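Local coordinates for mannosylglycerate hydrolase MGH1-like glycoside hydrolase domain-containing protein (Thermus thermophilus HB8, PDB 4WVA) that hydrolyses the compatible solute mannosylglycerate to mannose and glycerate, and probably glucosylglycerate to glucose and glycerate, as a family 63 glycosidase, at residues 30-33 with 34-37. Sequence-based numbering, arbitrary orientation.
Sequences YQWL and WDSA
Trp32 and Asp35 run side by side in the same direction, indole and carboxylate planes 58° apart; OD1 of Asp35 approaches the ring obliquely and comes nearest to CB of Trp32, at 3.3 Å. At the indole edge, in plane, lies the carbonyl oxygen of Tyr30, while Tyr28 packs edge-to-face against the same ring and the His71 ring meets it too. Trp32 is the N-cap residue, and the evidence is its carbonyl: Ser36 N donates to Trp32 O at 3.0 Å, tilted 32° from the carbonyl plane. A water closes a second link, accepting from Trp32 N at 2.9 Å and donating to Ser36 OG, which is also hydrogen-bonded to Glu54 OE2. Gln31, its CG anti to the backbone N (chi1 179°), brings CG to 3.3 Å from Ser36 OG; an alanine here, lacking CG, would probably leave a gap between that hydroxyl and helix 48-62. Trp32 to Asp35 probably bind substrate, and Asp35 OD2 makes a weak hydrogen bond to a Tris molecule, probably from the crystallisation liquor. The turn leads from edge strand 31-32, paired antiparallel with strand 72-74, into helix 33-43 of the (alpha/alpha)6 barrel, with helix 48-62 packed against Gln31.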
loop_
_atom_site.group_PDB
_atom_site.type_symbol
_atom_site.label_atom_id
_atom_site.label_comp_id
_atom_site.label_asym_id
_atom_site.label_seq_id
_atom_site.Cartn_x
_atom_site.Cartn_y
_atom_site.Cartn_z
ATOM N N TYR A 30 8.721 -29.711 26.347
ATOM C CA TYR A 30 7.526 -30.001 25.590
ATOM C C TYR A 30 7.700 -29.332 24.236
ATOM O O TYR A 30 8.803 -28.828 23.921
ATOM C CB TYR A 30 6.260 -29.439 26.276
ATOM C CG TYR A 30 5.992 -29.937 27.675
ATOM C CD1 TYR A 30 5.620 -31.260 27.886
ATOM C CD2 TYR A 30 6.069 -29.084 28.775
ATOM C CE1 TYR A 30 5.351 -31.727 29.165
ATOM C CE2 TYR A 30 5.799 -29.556 30.062
ATOM C CZ TYR A 30 5.448 -30.884 30.233
ATOM O OH TYR A 30 5.163 -31.390 31.504
ATOM N N GLN A 31 6.653 -29.355 23.422
ATOM C CA GLN A 31 6.659 -28.646 22.133
ATOM C C GLN A 31 5.983 -27.274 22.236
ATOM O O GLN A 31 4.837 -27.167 22.675
ATOM C CB GLN A 31 5.979 -29.481 21.051
ATOM C CG GLN A 31 5.919 -28.804 19.682
ATOM C CD GLN A 31 5.543 -29.700 18.514
ATOM O OE1 GLN A 31 6.021 -29.496 17.376
ATOM N NE2 GLN A 31 4.663 -30.654 18.746
ATOM N N TRP A 32 6.703 -26.236 21.806
ATOM C CA TRP A 32 6.166 -24.870 21.769
ATOM C C TRP A 32 5.890 -24.447 20.317
ATOM O O TRP A 32 6.599 -24.841 19.403
ATOM C CB TRP A 32 7.174 -23.890 22.376
ATOM C CG TRP A 32 6.938 -23.536 23.806
ATOM C CD1 TRP A 32 6.391 -22.381 24.268
ATOM C CD2 TRP A 32 7.240 -24.319 24.967
ATOM N NE1 TRP A 32 6.352 -22.373 25.626
ATOM C CE2 TRP A 32 6.863 -23.552 26.089
ATOM C CE3 TRP A 32 7.781 -25.590 25.170
ATOM C CZ2 TRP A 32 6.999 -24.015 27.386
ATOM C CZ3 TRP A 32 7.929 -26.045 26.478
ATOM C CH2 TRP A 32 7.533 -25.270 27.555
ATOM N N LEU A 33 4.852 -23.642 20.134
ATOM C CA LEU A 33 4.344 -23.248 18.822
ATOM C C LEU A 33 5.350 -22.421 18.025
ATOM O O LEU A 33 5.813 -22.879 16.961
ATOM C CB LEU A 33 3.028 -22.485 18.999
ATOM C CG LEU A 33 2.142 -22.190 17.786
ATOM C CD1 LEU A 33 0.818 -21.617 18.294
ATOM C CD2 LEU A 33 2.800 -21.254 16.778
ATOM N N TRP A 34 5.679 -21.202 18.452
ATOM C CA TRP A 34 6.555 -20.416 17.559
ATOM C C TRP A 34 7.978 -20.975 17.542
ATOM O O TRP A 34 8.624 -20.928 16.503
ATOM C CB TRP A 34 6.480 -18.869 17.700
ATOM C CG TRP A 34 7.149 -18.200 18.865
ATOM C CD1 TRP A 34 7.405 -18.707 20.125
ATOM C CD2 TRP A 34 7.583 -16.827 18.896
ATOM N NE1 TRP A 34 7.980 -17.733 20.905
ATOM C CE2 TRP A 34 8.106 -16.580 20.165
ATOM C CE3 TRP A 34 7.571 -15.781 17.946
ATOM C CZ2 TRP A 34 8.629 -15.334 20.521
ATOM C CZ3 TRP A 34 8.092 -14.547 18.300
ATOM C CH2 TRP A 34 8.607 -14.333 19.573
ATOM N N ASP A 35 8.405 -21.633 18.624
ATOM C CA ASP A 35 9.711 -22.272 18.620
ATOM C C ASP A 35 9.784 -23.308 17.517
ATOM O O ASP A 35 10.764 -23.355 16.779
ATOM C CB ASP A 35 10.028 -22.949 19.960
ATOM C CG ASP A 35 10.100 -21.982 21.112
ATOM O OD1 ASP A 35 9.062 -21.336 21.424
ATOM O OD2 ASP A 35 11.178 -21.886 21.734
ATOM N N SER A 36 8.770 -24.168 17.413
ATOM C CA SER A 36 8.822 -25.245 16.426
ATOM C C SER A 36 8.924 -24.672 15.023
ATOM O O SER A 36 9.579 -25.244 14.168
ATOM C CB SER A 36 7.634 -26.202 16.558
ATOM O OG SER A 36 7.914 -27.213 17.514
ATOM N N ALA A 37 8.294 -23.519 14.792
ATOM C CA ALA A 37 8.298 -22.930 13.472
ATOM C C ALA A 37 9.720 -22.500 13.127
ATOM O O ALA A 37 10.211 -22.827 12.052
ATOM C CB ALA A 37 7.342 -21.758 13.400
HETATM O O HOH W 1 9.083 -26.758 20.170
#